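Side-chain contacts in Phi class glutathione transferase GSTF1 (Populus tremula x Populus tremuloides, PDB 4RI6), which probably catalyses the conjugation of glutathione to electrophilic compounds, releasing a halide from halogenated substrates, as a Phi class glutathione transferase: residues R18-A21 / T22-E25; A131-K134 / K135-K139; D138-A141 / K142-I146. All coordinates share one frame; numbering follows the deposited sequence.

Contact 1. Residues R18-A21 / T22-E25; sequences RVLA and TLIE
Thr22 grips the carbonyl oxygen of Arg18 twice: Thr22 OG1 donates to Arg18 O at 2.9 Å, and Thr22 N reaches the same Arg18 O at 3.2 Å, the two donors arriving from opposite faces of the carbonyl plane. With OG1 beside its own backbone N (chi1 -59°), the hydroxyl is turned back along the helix toward the preceding turn. A valine in its place would lack the hydroxyl and would probably leave Arg18 O with the longer backbone bond alone, the side chain losing its anchor. Leu23 follows, bonded through Leu23 N to Val19 O at 2.9 Å; its CD1 lies alongside Val19 CG1 at 3.8 Å, the two side chains pointing the same way. At Ile24 the CG1 arm folds back over the helix, CG1 standing 3.2 Å from Leu20 O. Glu25 N closes the run on Ala21 O, while its carboxylate turns to Arg202, Ser204 and Asn85. Helices 69-79, 164-179 and 203-214 all touch this stretch, and the Arg18 guanidinium is hydrogen-bonded through NE to Ser168 OG and through NH1 to Ser69 OG, a glutathione-binding residue. These i to i+4 contacts belong to the beta-alpha-beta unit of strand 5-8, helix 14-25 and strand 30-33 in the thioredoxin-like domain.

Contact 2. Residues A131-K134 / K135-K139; sequences ALIK and KNVDK
Leu132 lays its CD1 methyl against the amide of Asn136, with Leu132 CD1 3.7 Å from Asn136 ND2. The two side chains slant across each other one helical turn apart, and the contact is van der Waals in kind. Beneath it, Asn136 N is hydrogen-bonded to Leu132 O at 3.1 Å.

One residue on, Ile133 meets Val137 through a single branch from each: Ile133 CG2 and Val137 CG2 are 4.0 Å apart. Their backbones are joined by a hydrogen bond from Val137 N to Ile133 O, 2.8 Å long.

The polar side of the turn is carried by Lys134 and Asp138. The lysine leaves the helix with CG anti to the backbone N (chi1 173°), runs extended through its middle torsions and bends only at the last one (chi4 64°), which swings the ammonium forward over the next turn. There Lys134 NZ forms a salt bridge with Asp138 OD2 at 2.8 Å, and OD2 accepts with its syn lone pair, on the side of the other carboxylate oxygen. The aliphatic part of the lysine accompanies the same oxygen, Lys134 CG lying 3.6 Å from Asp138 OD2. Lys134 is exposed and Asp138 only partly buried, so solvent probably screens this pair.

Leu132, Ile133 and Asn136 pack on Asp120, Leu121, Asp116 and Leu117 of helix 93-122, whereas Val137 reaches Tyr184 and Leu185 of helix 184-187, with Lys182 touching both Ile133 and Val137.

Contact 3. Residues D138-A141 / K142-I146; sequences DKLA and KVLDI
Leu140 places CG anti to its backbone N (chi1 -179°), while Leu144 sets its CG beside the backbone N (chi1 -67°), and these different choices bring the two leucines together over one helical turn. Leu140 CG is 4.0 Å from Leu144 CD1, and Leu140 CD1 sits 4.1 Å from Leu144 CG, so each side chain offers its branch point to a methyl of the other. The backbone bond below them, Leu144 N to Leu140 O, measures 2.9 Å. Val143 adds a looser touch, its CB 4.5 Å from Leu140 CD1. The leucine pair is i to i+4 packing, with Val143 at i+3, on helix 130-150 of the all-helical C-terminal domain of the glutathione transferase fold: Leu140 also meets Phe110 and Ser114 of helix 93-122, and both leucines pack on Leu185 of helix 184-187. Away from the leucines, Lys142 folds its CG back to 3.4 Å from Asp138 O, the oxygen that accepts from Lys142 N at 3.1 Å. Asp145 N binds Ala141 O at 2.9 Å with an N-H...O angle of 142°. The Asp145 carboxylate is engaged further along the chain, its OD1 forming a salt bridge with Arg189 NE.

How the contacts relate
Contacts 2 and 3 are successive portions of helix 130-150, their centres 11 Å apart, and they share Asp138 and Lys139: Asp138 contributes its carboxylate to contact 2 and its carbonyl oxygen to contact 3. Both have apolar side chains on helices 93-122 and 184-187. Contact 1 belongs to the N-terminal domain, on the other side of the chain's centre, with its centre 30 Å from that of contact 2 and 26 Å from that of contact 3. It also comes closest to a ligand: the Arg18 side chain is about 4 Å from a bound glutathione, whereas the side chains of Val143 in contact 3 and Lys135 in contact 2 are about 11 Å and about 13 Å from a bound glutathione, not necessarily the same molecule.

Contact 1. Residues R18-A21 / T22-E25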
loop_
_atom_site.group_PDB
_atom_site.type_symbol
_atom_site.label_atom_id
_atom_site.label_comp_id
_atom_site.label_asym_id
_atom_site.label_seq_id
_atom_site.Cartn_x
_atom_site.Cartn_y
_atom_site.Cartn_z
ATOM N N ARG A 18 5.118 -6.441 11.806
ATOM C CA ARG A 18 4.007 -6.854 10.965
ATOM C C ARG A 18 4.254 -8.256 10.426
ATOM O O ARG A 18 3.376 -9.113 10.460
ATOM C CB ARG A 18 3.810 -5.856 9.823
ATOM C CG ARG A 18 2.696 -6.225 8.865
ATOM C CD ARG A 18 2.513 -5.194 7.737
ATOM N NE ARG A 18 2.047 -3.959 8.333
ATOM C CZ ARG A 18 2.780 -2.884 8.574
ATOM N NH1 ARG A 18 4.057 -2.815 8.209
ATOM N NH2 ARG A 18 2.215 -1.867 9.191
ATOM N N VAL A 19 5.462 -8.505 9.946
ATOM C CA VAL A 19 5.765 -9.818 9.405
ATOM C C VAL A 19 5.794 -10.889 10.504
ATOM O O VAL A 19 5.271 -11.994 10.321
ATOM C CB VAL A 19 7.103 -9.790 8.628
ATOM C CG1 VAL A 19 7.546 -11.184 8.238
ATOM C CG2 VAL A 19 6.964 -8.932 7.394
ATOM N N LEU A 20 6.402 -10.565 11.644
ATOM C CA LEU A 20 6.506 -11.522 12.735
ATOM C C LEU A 20 5.142 -11.945 13.230
ATOM O O LEU A 20 4.903 -13.125 13.482
ATOM C CB LEU A 20 7.320 -10.946 13.898
ATOM C CG LEU A 20 8.797 -10.683 13.624
ATOM C CD1 LEU A 20 9.468 -10.104 14.849
ATOM C CD2 LEU A 20 9.504 -11.969 13.234
ATOM N N ALA A 21 4.242 -10.982 13.386
ATOM C CA ALA A 21 2.914 -11.293 13.866
ATOM C C ALA A 21 2.212 -12.223 12.882
ATOM O O ALA A 21 1.497 -13.145 13.294
ATOM C CB ALA A 21 2.113 -10.022 14.075
ATOM N N THR A 22 2.416 -11.984 11.587
ATOM C CA THR A 22 1.825 -12.828 10.561
ATOM C C THR A 22 2.372 -14.247 10.597
ATOM O O THR A 22 1.606 -15.206 10.554
ATOM C CB THR A 22 2.045 -12.204 9.170
ATOM O OG1 THR A 22 1.437 -10.907 9.159
ATOM C CG2 THR A 22 1.445 -13.076 8.063
ATOM N N LEU A 23 3.691 -14.381 10.697
ATOM C CA LEU A 23 4.305 -15.694 10.787
ATOM C C LEU A 23 3.728 -16.469 11.960
ATOM O O LEU A 23 3.439 -17.653 11.852
ATOM C CB LEU A 23 5.823 -15.562 10.922
ATOM C CG LEU A 23 6.520 -15.082 9.650
ATOM C CD1 LEU A 23 7.912 -14.601 9.954
ATOM C CD2 LEU A 23 6.560 -16.213 8.647
ATOM N N ILE A 24 3.548 -15.790 13.086
ATOM C CA ILE A 24 3.086 -16.459 14.298
ATOM C C ILE A 24 1.610 -16.867 14.165
ATOM O O ILE A 24 1.246 -17.991 14.507
ATOM C CB ILE A 24 3.297 -15.568 15.524
ATOM C CG1 ILE A 24 4.796 -15.402 15.793
ATOM C CG2 ILE A 24 2.622 -16.180 16.741
ATOM C CD1 ILE A 24 5.147 -14.260 16.738
ATOM N N GLU A 25 0.777 -15.972 13.634
ATOM C CA GLU A 25 -0.600 -16.318 13.315
ATOM C C GLU A 25 -0.671 -17.507 12.380
ATOM O O GLU A 25 -1.552 -18.359 12.517
ATOM C CB GLU A 25 -1.318 -15.127 12.675
ATOM C CG GLU A 25 -1.653 -13.997 13.650
ATOM C CD GLU A 25 -2.894 -14.253 14.513
ATOM O OE1 GLU A 25 -3.766 -15.057 14.120
ATOM O OE2 GLU A 25 -3.001 -13.618 15.584
#

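Contact 2. Residues A131-K134 / K135-K139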
loop_
_atom_site.group_PDB
_atom_site.type_symbol
_atom_site.label_atom_id
_atom_site.label_comp_id
_atom_site.label_asym_id
_atom_site.label_seq_id
_atom_site.Cartn_x
_atom_site.Cartn_y
_atom_site.Cartn_z
ATOM N N ALA A 131 4.314 21.546 15.341
ATOM C CA ALA A 131 3.327 21.910 14.332
ATOM C C ALA A 131 3.075 20.715 13.414
ATOM O O ALA A 131 1.930 20.453 13.011
ATOM C CB ALA A 131 3.794 23.120 13.540
ATOM N N LEU A 132 4.136 19.972 13.101
ATOM C CA LEU A 132 4.014 18.791 12.240
ATOM C C LEU A 132 3.389 17.616 13.011
ATOM O O LEU A 132 2.610 16.831 12.446
ATOM C CB LEU A 132 5.377 18.392 11.672
ATOM C CG LEU A 132 5.366 17.156 10.766
ATOM C CD1 LEU A 132 4.343 17.287 9.632
ATOM C CD2 LEU A 132 6.744 16.920 10.181
ATOM N N ILE A 133 3.722 17.503 14.296
ATOM C CA ILE A 133 3.051 16.535 15.148
ATOM C C ILE A 133 1.541 16.805 15.116
ATOM O O ILE A 133 0.750 15.895 14.901
ATOM C CB ILE A 133 3.555 16.591 16.602
ATOM C CG1 ILE A 133 5.003 16.134 16.703
ATOM C CG2 ILE A 133 2.679 15.722 17.493
ATOM C CD1 ILE A 133 5.245 14.694 16.320
ATOM N N LYS A 134 1.146 18.061 15.315
ATOM C CA LYS A 134 -0.281 18.398 15.324
ATOM C C LYS A 134 -0.932 18.050 13.983
ATOM O O LYS A 134 -2.043 17.529 13.944
ATOM C CB LYS A 134 -0.513 19.875 15.661
ATOM C CG LYS A 134 -2.000 20.284 15.502
ATOM C CD LYS A 134 -2.254 21.757 15.788
ATOM C CE LYS A 134 -3.464 22.267 15.035
ATOM N NZ LYS A 134 -4.685 21.584 15.501
ATOM N N LYS A 135 -0.247 18.348 12.890
ATOM C CA LYS A 135 -0.775 18.053 11.560
ATOM C C LYS A 135 -1.084 16.563 11.400
ATOM O O LYS A 135 -2.141 16.188 10.868
ATOM C CB LYS A 135 0.214 18.519 10.500
ATOM C CG LYS A 135 -0.253 18.394 9.072
ATOM C CD LYS A 135 0.682 19.200 8.156
ATOM C CE LYS A 135 0.534 18.834 6.681
ATOM N NZ LYS A 135 -0.884 18.755 6.242
ATOM N N ASN A 136 -0.171 15.710 11.860
ATOM C CA ASN A 136 -0.369 14.267 11.718
ATOM C C ASN A 136 -1.343 13.682 12.734
ATOM O O ASN A 136 -2.090 12.769 12.407
ATOM C CB ASN A 136 0.980 13.558 11.793
ATOM C CG ASN A 136 1.776 13.745 10.524
ATOM O OD1 ASN A 136 1.193 13.753 9.431
ATOM N ND2 ASN A 136 3.088 13.910 10.652
ATOM N N VAL A 137 -1.337 14.200 13.963
ATOM C CA VAL A 137 -2.370 13.868 14.937
ATOM C C VAL A 137 -3.742 14.166 14.354
ATOM O O VAL A 137 -4.637 13.346 14.441
ATOM C CB VAL A 137 -2.170 14.655 16.246
ATOM C CG1 VAL A 137 -3.416 14.624 17.130
ATOM C CG2 VAL A 137 -0.948 14.125 17.001
ATOM N N ASP A 138 -3.915 15.341 13.769
ATOM C CA ASP A 138 -5.229 15.714 13.264
ATOM C C ASP A 138 -5.637 14.820 12.088
ATOM O O ASP A 138 -6.796 14.446 11.949
ATOM C CB ASP A 138 -5.257 17.194 12.844
ATOM C CG ASP A 138 -5.244 18.164 14.028
ATOM O OD1 ASP A 138 -5.472 17.747 15.188
ATOM O OD2 ASP A 138 -5.027 19.375 13.778
ATOM N N LYS A 139 -4.696 14.509 11.206
ATOM C CA LYS A 139 -4.960 13.551 10.126
ATOM C C LYS A 139 -5.382 12.191 10.668
ATOM O O LYS A 139 -6.312 11.575 10.179
ATOM C CB LYS A 139 -3.726 13.375 9.243
ATOM C CG LYS A 139 -3.494 14.485 8.275
ATOM C CD LYS A 139 -2.305 14.151 7.403
ATOM C CE LYS A 139 -2.025 15.232 6.367
ATOM N NZ LYS A 139 -0.796 14.892 5.602
#

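Contact 3. Residues D138-A141 / K142-I146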
loop_
_atom_site.group_PDB
_atom_site.type_symbol
_atom_site.label_atom_id
_atom_site.label_comp_id
_atom_site.label_asym_id
_atom_site.label_seq_id
_atom_site.Cartn_x
_atom_site.Cartn_y
_atom_site.Cartn_z
ATOM N N ASP A 138 -3.915 15.341 13.769
ATOM C CA ASP A 138 -5.229 15.714 13.264
ATOM C C ASP A 138 -5.637 14.820 12.088
ATOM O O ASP A 138 -6.796 14.446 11.949
ATOM C CB ASP A 138 -5.257 17.194 12.844
ATOM C CG ASP A 138 -5.244 18.164 14.028
ATOM O OD1 ASP A 138 -5.472 17.747 15.188
ATOM O OD2 ASP A 138 -5.027 19.375 13.778
ATOM N N LYS A 139 -4.696 14.509 11.206
ATOM C CA LYS A 139 -4.960 13.551 10.126
ATOM C C LYS A 139 -5.382 12.191 10.668
ATOM O O LYS A 139 -6.312 11.575 10.179
ATOM C CB LYS A 139 -3.726 13.375 9.243
ATOM C CG LYS A 139 -3.494 14.485 8.275
ATOM C CD LYS A 139 -2.305 14.151 7.403
ATOM C CE LYS A 139 -2.025 15.232 6.367
ATOM N NZ LYS A 139 -0.796 14.892 5.602
ATOM N N LEU A 140 -4.685 11.712 11.684
ATOM C CA LEU A 140 -4.969 10.393 12.181
ATOM C C LEU A 140 -6.320 10.390 12.903
ATOM O O LEU A 140 -7.070 9.420 12.829
ATOM C CB LEU A 140 -3.840 9.931 13.105
ATOM C CG LEU A 140 -3.981 8.530 13.707
ATOM C CD1 LEU A 140 -4.225 7.455 12.642
ATOM C CD2 LEU A 140 -2.742 8.185 14.529
ATOM N N ALA A 141 -6.621 11.478 13.599
ATOM C CA ALA A 141 -7.899 11.618 14.271
ATOM C C ALA A 141 -9.048 11.495 13.282
ATOM O O ALA A 141 -10.051 10.820 13.564
ATOM C CB ALA A 141 -7.959 12.932 15.023
ATOM N N LYS A 142 -8.902 12.120 12.116
ATOM C CA LYS A 142 -9.919 12.018 11.070
ATOM C C LYS A 142 -10.091 10.579 10.581
ATOM O O LYS A 142 -11.212 10.125 10.372
ATOM C CB LYS A 142 -9.582 12.949 9.892
ATOM C CG LYS A 142 -9.756 14.442 10.232
ATOM C CD LYS A 142 -11.189 14.927 10.064
ATOM C CE LYS A 142 -11.532 16.021 11.077
ATOM N NZ LYS A 142 -12.994 16.342 11.177
ATOM N N VAL A 143 -8.989 9.865 10.380
ATOM C CA VAL A 143 -9.072 8.460 10.023
ATOM C C VAL A 143 -9.807 7.662 11.102
ATOM O O VAL A 143 -10.673 6.836 10.812
ATOM C CB VAL A 143 -7.663 7.871 9.814
ATOM C CG1 VAL A 143 -7.719 6.404 9.543
ATOM C CG2 VAL A 143 -6.962 8.576 8.662
ATOM N N LEU A 144 -9.432 7.882 12.353
ATOM C CA LEU A 144 -10.017 7.099 13.448
ATOM C C LEU A 144 -11.481 7.452 13.704
ATOM O O LEU A 144 -12.228 6.606 14.213
ATOM C CB LEU A 144 -9.183 7.269 14.712
ATOM C CG LEU A 144 -7.776 6.649 14.599
ATOM C CD1 LEU A 144 -6.970 6.943 15.859
ATOM C CD2 LEU A 144 -7.821 5.121 14.338
ATOM N N ASP A 145 -11.927 8.649 13.305
ATOM C CA ASP A 145 -13.365 8.964 13.371
ATOM C C ASP A 145 -14.146 8.078 12.391
ATOM O O ASP A 145 -15.287 7.688 12.661
ATOM C CB ASP A 145 -13.640 10.440 13.066
ATOM C CG ASP A 145 -13.225 11.390 14.182
ATOM O OD1 ASP A 145 -13.158 10.970 15.363
ATOM O OD2 ASP A 145 -13.006 12.597 13.853
ATOM N N ILE A 146 -13.540 7.780 11.245
ATOM C CA ILE A 146 -14.150 6.889 10.277
ATOM C C ILE A 146 -14.134 5.453 10.788
ATOM O O ILE A 146 -15.135 4.734 10.683
ATOM C CB ILE A 146 -13.451 6.992 8.920
ATOM C CG1 ILE A 146 -13.640 8.403 8.385
ATOM C CG2 ILE A 146 -13.998 5.944 7.959
ATOM C CD1 ILE A 146 -12.790 8.743 7.235
#